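Local coordinates for naphthalene dioxygenase small subunit (Rhodococcus sp., PDB 2B1X), which probably supports, as the beta subunit of a Rieske non-heme iron oxygenase, the dioxygenation of naphthalene carried out by the whole enzyme, at residues T39-I48 against V60-A71. Sequence-based numbering, arbitrary orientation.
Sequences TEDLSYVVPI and VVEGMTHMDDDA
Ile-48 lays its CG1 methylene over one face of the His-66 imidazole, 3.6 Å from the ring centroid and 12° off the normal, a CH-pi contact. With chi1 at -57°, CG1 is carried over the ring while CG2 is left to face Val-61 CG2, and CD1 runs alongside Met-64 CG; a branched chain thus serves three neighbours. At the ring's edge, His-66 CD2 lies 3.3 Å from Pro-47 O. Met-67 extends past Val-46, its CB against CG2, then bends at its last torsion and brings SD to 3.6 Å from Tyr-44 CE2. In this buried place a flexible, polarisable thioether suits an oblique Met-aromatic approach; Tyr-44 OH is hydrogen-bonded to Met-172 O. On the sheet face opposite these three, Val-45 CG1 lies beside Asp-68 OD1, while OD2 is hydrogen-bonded to Tyr-355 OH of the large subunit. Tyr-44 N donates to Asp-69 O (2.9 Å) and Asp-69 N to Tyr-44 O (2.7 Å). Beyond, Asp-70 OD1 caps Ser-73 N of helix 71-81. Val-46 N donates to Met-67 O, while Val-46 O accepts from His-66 N (2.8 Å) and weakly from Met-67 N: a classic beta bulge leading into strand 67-69, outermost within this chain in the curved sheet of an NTF2-like beta subunit.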
ATOM      1  N   THR B  39       8.069  29.702  22.986  1.00 21.10           N
ATOM      2  CA  THR B  39       7.768  30.726  23.923  1.00 21.47           C
ATOM      3  C   THR B  39       7.429  30.101  25.283  1.00 21.46           C
ATOM      4  O   THR B  39       7.087  28.911  25.392  1.00 20.97           O
ATOM      5  CB  THR B  39       6.611  31.516  23.287  1.00 21.93           C
ATOM      6  OG1 THR B  39       6.837  32.919  23.447  1.00 24.03           O
ATOM      7  CG2 THR B  39       5.278  31.187  23.928  1.00 18.68           C
ATOM      8  N   GLU B  40       7.553  30.920  26.317  1.00 21.31           N
ATOM      9  CA  GLU B  40       7.292  30.518  27.695  1.00 21.54           C
ATOM     10  C   GLU B  40       5.802  30.118  27.937  1.00 20.28           C
ATOM     11  O   GLU B  40       5.507  29.257  28.762  1.00 18.56           O
ATOM     12  CB  GLU B  40       7.741  31.661  28.620  1.00 22.15           C
ATOM     13  CG  GLU B  40       9.056  32.394  28.202  1.00 27.78           C
ATOM     14  CD  GLU B  40       9.014  33.286  26.904  1.00 33.33           C
ATOM     15  OE1 GLU B  40       7.959  33.826  26.499  1.00 34.03           O
ATOM     16  OE2 GLU B  40      10.079  33.480  26.260  1.00 36.15           O
ATOM     17  N   ASP B  41       4.880  30.747  27.202  1.00 19.10           N
ATOM     18  CA  ASP B  41       3.459  30.406  27.257  1.00 19.00           C
ATOM     19  C   ASP B  41       3.020  29.517  26.063  1.00 18.43           C
ATOM     20  O   ASP B  41       1.844  29.525  25.673  1.00 17.63           O
ATOM     21  CB  ASP B  41       2.583  31.672  27.365  1.00 19.56           C
ATOM     22  CG  ASP B  41       2.744  32.627  26.167  1.00 22.52           C
ATOM     23  OD1 ASP B  41       3.847  32.738  25.595  1.00 23.40           O
ATOM     24  OD2 ASP B  41       1.798  33.319  25.713  1.00 27.84           O
ATOM     25  N   LEU B  42       3.963  28.743  25.511  1.00 17.89           N
ATOM     26  CA  LEU B  42       3.663  27.828  24.387  1.00 17.60           C
ATOM     27  C   LEU B  42       2.394  27.026  24.620  1.00 17.36           C
ATOM     28  O   LEU B  42       2.171  26.491  25.721  1.00 17.32           O
ATOM     29  CB  LEU B  42       4.831  26.865  24.096  1.00 17.69           C
ATOM     30  CG  LEU B  42       4.556  25.728  23.081  1.00 17.71           C
ATOM     31  CD1 LEU B  42       4.609  26.248  21.642  1.00 17.05           C
ATOM     32  CD2 LEU B  42       5.528  24.552  23.236  1.00 17.28           C
ATOM     33  N   SER B  43       1.570  26.962  23.578  1.00 18.14           N
ATOM     34  CA  SER B  43       0.510  25.964  23.449  1.00 17.74           C
ATOM     35  C   SER B  43       0.672  25.205  22.130  1.00 18.04           C
ATOM     36  O   SER B  43       0.647  25.805  21.039  1.00 17.81           O
ATOM     37  CB  SER B  43      -0.874  26.625  23.510  1.00 18.41           C
ATOM     38  OG  SER B  43      -1.865  25.668  23.198  1.00 19.59           O
ATOM     39  N   TYR B  44       0.883  23.891  22.229  1.00 16.72           N
ATOM     40  CA  TYR B  44       1.103  23.051  21.073  1.00 16.91           C
ATOM     41  C   TYR B  44       0.045  21.968  21.097  1.00 16.39           C
ATOM     42  O   TYR B  44       0.086  21.104  21.973  1.00 16.02           O
ATOM     43  CB  TYR B  44       2.519  22.432  21.089  1.00 17.15           C
ATOM     44  CG  TYR B  44       2.893  21.674  19.826  1.00 17.61           C
ATOM     45  CD1 TYR B  44       3.759  22.231  18.881  1.00 18.92           C
ATOM     46  CD2 TYR B  44       2.392  20.404  19.577  1.00 18.93           C
ATOM     47  CE1 TYR B  44       4.107  21.547  17.734  1.00 18.97           C
ATOM     48  CE2 TYR B  44       2.715  19.712  18.418  1.00 19.65           C
ATOM     49  CZ  TYR B  44       3.573  20.292  17.497  1.00 20.08           C
ATOM     50  OH  TYR B  44       3.893  19.598  16.349  1.00 19.62           O
ATOM     51  N   VAL B  45      -0.919  22.024  20.170  1.00 15.51           N
ATOM     52  CA  VAL B  45      -1.982  20.988  20.166  1.00 14.98           C
ATOM     53  C   VAL B  45      -2.305  20.314  18.833  1.00 13.45           C
ATOM     54  O   VAL B  45      -2.284  20.947  17.777  1.00 13.76           O
ATOM     55  CB  VAL B  45      -3.297  21.386  20.968  1.00 15.79           C
ATOM     56  CG1 VAL B  45      -3.095  22.638  21.864  1.00 14.85           C
ATOM     57  CG2 VAL B  45      -4.530  21.478  20.093  1.00 16.23           C
ATOM     58  N   VAL B  46      -2.582  19.017  18.920  1.00 12.03           N
ATOM     59  CA  VAL B  46      -3.013  18.191  17.786  1.00 11.14           C
ATOM     60  C   VAL B  46      -4.384  17.612  18.136  1.00 11.55           C
ATOM     61  O   VAL B  46      -4.481  16.675  18.925  1.00 11.88           O
ATOM     62  CB  VAL B  46      -1.996  17.056  17.534  1.00 10.90           C
ATOM     63  CG1 VAL B  46      -2.375  16.213  16.301  1.00 10.37           C
ATOM     64  CG2 VAL B  46      -0.563  17.648  17.425  1.00 10.81           C
ATOM     65  N   PRO B  47      -5.446  18.194  17.595  1.00 12.03           N
ATOM     66  CA  PRO B  47      -6.809  17.738  17.876  1.00 12.17           C
ATOM     67  C   PRO B  47      -7.177  16.411  17.245  1.00 11.62           C
ATOM     68  O   PRO B  47      -6.572  15.977  16.258  1.00 12.06           O
ATOM     69  CB  PRO B  47      -7.683  18.839  17.252  1.00 11.48           C
ATOM     70  CG  PRO B  47      -6.782  19.984  17.134  1.00 13.00           C
ATOM     71  CD  PRO B  47      -5.443  19.419  16.776  1.00 11.81           C
ATOM     72  N   ILE B  48      -8.199  15.782  17.819  1.00 11.60           N
ATOM     73  CA  ILE B  48      -8.812  14.592  17.250  1.00 11.41           C
ATOM     74  C   ILE B  48      -9.954  15.038  16.362  1.00 12.17           C
ATOM     75  O   ILE B  48     -10.668  15.983  16.711  1.00 11.56           O
ATOM     76  CB  ILE B  48      -9.341  13.649  18.370  1.00 11.38           C
ATOM     77  CG1 ILE B  48      -8.191  13.271  19.320  1.00  9.78           C
ATOM     78  CG2 ILE B  48      -9.954  12.372  17.742  1.00 10.34           C
ATOM     79  CD1 ILE B  48      -8.670  12.419  20.464  1.00  9.91           C
ATOM     80  N   VAL B  60     -14.189  18.423  14.905  1.00 15.83           N
ATOM     81  CA  VAL B  60     -13.080  18.431  15.867  1.00 16.06           C
ATOM     82  C   VAL B  60     -13.593  18.088  17.261  1.00 15.56           C
ATOM     83  O   VAL B  60     -14.536  18.698  17.738  1.00 14.71           O
ATOM     84  CB  VAL B  60     -12.365  19.806  15.925  1.00 15.77           C
ATOM     85  CG1 VAL B  60     -11.307  19.822  17.064  1.00 16.35           C
ATOM     86  CG2 VAL B  60     -11.674  20.116  14.592  1.00 17.61           C
ATOM     87  N   VAL B  61     -12.944  17.114  17.905  1.00 15.23           N
ATOM     88  CA  VAL B  61     -13.334  16.639  19.225  1.00 14.60           C
ATOM     89  C   VAL B  61     -13.083  17.690  20.332  1.00 15.25           C
ATOM     90  O   VAL B  61     -12.045  18.359  20.379  1.00 14.94           O
ATOM     91  CB  VAL B  61     -12.641  15.286  19.551  1.00 14.52           C
ATOM     92  CG1 VAL B  61     -12.884  14.889  20.999  1.00 14.86           C
ATOM     93  CG2 VAL B  61     -13.151  14.173  18.603  1.00 13.38           C
ATOM     94  N   GLU B  62     -14.072  17.848  21.204  1.00 16.13           N
ATOM     95  CA  GLU B  62     -13.955  18.731  22.348  1.00 17.81           C
ATOM     96  C   GLU B  62     -13.493  17.945  23.586  1.00 17.46           C
ATOM     97  O   GLU B  62     -14.027  16.862  23.887  1.00 17.75           O
ATOM     98  CB  GLU B  62     -15.277  19.473  22.606  1.00 18.11           C
ATOM     99  CG  GLU B  62     -15.681  20.365  21.435  1.00 23.63           C
ATOM    100  CD  GLU B  62     -17.006  21.089  21.629  1.00 30.78           C
ATOM    101  OE1 GLU B  62     -17.579  21.034  22.747  1.00 33.86           O
ATOM    102  OE2 GLU B  62     -17.480  21.714  20.648  1.00 33.74           O
ATOM    103  N   GLY B  63     -12.480  18.473  24.263  1.00 17.61           N
ATOM    104  CA  GLY B  63     -12.076  17.970  25.572  1.00 16.69           C
ATOM    105  C   GLY B  63     -10.963  16.936  25.538  1.00 17.01           C
ATOM    106  O   GLY B  63     -10.358  16.657  26.564  1.00 17.58           O
ATOM    107  N   MET B  64     -10.700  16.380  24.357  1.00 16.63           N
ATOM    108  CA  MET B  64      -9.692  15.338  24.148  1.00 16.28           C
ATOM    109  C   MET B  64      -8.904  15.673  22.909  1.00 15.41           C
ATOM    110  O   MET B  64      -9.396  16.323  21.982  1.00 16.17           O
ATOM    111  CB  MET B  64     -10.338  13.951  24.007  1.00 15.96           C
ATOM    112  CG  MET B  64      -9.358  12.754  24.129  1.00 17.06           C
ATOM    113  SD  MET B  64      -8.213  12.716  25.567  1.00 18.37           S
ATOM    114  CE  MET B  64      -9.400  12.996  26.807  1.00 14.11           C
ATOM    115  N   THR B  65      -7.682  15.194  22.885  1.00 15.06           N
ATOM    116  CA  THR B  65      -6.678  15.690  21.974  1.00 14.32           C
ATOM    117  C   THR B  65      -5.668  14.514  21.730  1.00 14.21           C
ATOM    118  O   THR B  65      -5.607  13.576  22.540  1.00 13.48           O
ATOM    119  CB  THR B  65      -6.092  16.874  22.773  1.00 15.94           C
ATOM    120  OG1 THR B  65      -6.285  18.147  22.094  1.00 19.93           O
ATOM    121  CG2 THR B  65      -4.729  16.721  23.120  1.00  8.88           C
ATOM    122  N   HIS B  66      -4.909  14.561  20.639  1.00 13.07           N
ATOM    123  CA  HIS B  66      -3.778  13.652  20.434  1.00 13.27           C
ATOM    124  C   HIS B  66      -2.531  14.128  21.188  1.00 13.88           C
ATOM    125  O   HIS B  66      -1.673  13.321  21.567  1.00 14.37           O
ATOM    126  CB  HIS B  66      -3.428  13.540  18.950  1.00 12.87           C
ATOM    127  CG  HIS B  66      -4.426  12.751  18.167  1.00 12.80           C
ATOM    128  ND1 HIS B  66      -4.743  11.447  18.476  1.00 13.33           N
ATOM    129  CD2 HIS B  66      -5.232  13.102  17.132  1.00 11.29           C
ATOM    130  CE1 HIS B  66      -5.676  11.016  17.638  1.00 11.65           C
ATOM    131  NE2 HIS B  66      -5.991  12.001  16.814  1.00  8.90           N
ATOM    132  N   MET B  67      -2.441  15.439  21.370  1.00 14.03           N
ATOM    133  CA  MET B  67      -1.305  16.093  22.002  1.00 14.83           C
ATOM    134  C   MET B  67      -1.764  17.490  22.404  1.00 15.04           C
ATOM    135  O   MET B  67      -2.497  18.176  21.657  1.00 14.22           O
ATOM    136  CB  MET B  67      -0.133  16.151  21.006  1.00 15.14           C
ATOM    137  CG  MET B  67       1.214  16.570  21.592  1.00 18.17           C
ATOM    138  SD  MET B  67       2.579  16.691  20.350  1.00 27.38           S
ATOM    139  CE  MET B  67       2.228  15.331  19.344  1.00 22.28           C
ATOM    140  N   ASP B  68      -1.344  17.914  23.595  1.00 15.03           N
ATOM    141  CA  ASP B  68      -1.747  19.197  24.129  1.00 15.97           C
ATOM    142  C   ASP B  68      -0.616  19.615  25.075  1.00 15.90           C
ATOM    143  O   ASP B  68      -0.665  19.359  26.276  1.00 15.68           O
ATOM    144  CB  ASP B  68      -3.099  19.049  24.850  1.00 15.20           C
ATOM    145  CG  ASP B  68      -3.709  20.360  25.259  1.00 16.34           C
ATOM    146  OD1 ASP B  68      -3.042  21.410  25.133  1.00 16.11           O
ATOM    147  OD2 ASP B  68      -4.867  20.419  25.746  1.00 16.85           O
ATOM    148  N   ASP B  69       0.437  20.184  24.488  1.00 16.52           N
ATOM    149  CA  ASP B  69       1.645  20.505  25.243  1.00 16.71           C
ATOM    150  C   ASP B  69       1.738  21.969  25.642  1.00 16.28           C
ATOM    151  O   ASP B  69       1.252  22.854  24.936  1.00 15.18           O
ATOM    152  CB  ASP B  69       2.887  20.158  24.436  1.00 17.15           C
ATOM    153  CG  ASP B  69       3.308  18.701  24.595  1.00 20.12           C
ATOM    154  OD1 ASP B  69       2.864  18.034  25.559  1.00 21.12           O
ATOM    155  OD2 ASP B  69       4.091  18.164  23.799  1.00 24.21           O
ATOM    156  N   ASP B  70       2.392  22.211  26.781  1.00 16.55           N
ATOM    157  CA  ASP B  70       2.844  23.551  27.126  1.00 16.65           C
ATOM    158  C   ASP B  70       4.370  23.539  27.128  1.00 16.35           C
ATOM    159  O   ASP B  70       4.961  22.538  26.681  1.00 15.54           O
ATOM    160  CB  ASP B  70       2.271  23.995  28.461  1.00 17.40           C
ATOM    161  CG  ASP B  70       2.576  23.023  29.608  1.00 20.48           C
ATOM    162  OD1 ASP B  70       3.503  22.152  29.546  1.00 18.79           O
ATOM    163  OD2 ASP B  70       1.914  23.093  30.652  1.00 24.76           O
ATOM    164  N   ALA B  71       5.011  24.609  27.616  1.00 15.55           N
ATOM    165  CA  ALA B  71       6.476  24.661  27.568  1.00 16.21           C
ATOM    166  C   ALA B  71       7.130  23.587  28.437  1.00 16.03           C
ATOM    167  O   ALA B  71       8.103  22.979  28.038  1.00 16.66           O
ATOM    168  CB  ALA B  71       7.022  26.045  27.884  1.00 15.46           C
TER
HETATM  169  O   HOH W   1       3.458  27.063  28.304  1.00 39.17           O
HETATM  170  O   HOH W   2      -1.619  23.600  24.852  1.00 59.56           O
HETATM  171  O   HOH W   3      -9.505  17.661  19.658  1.00 28.35           O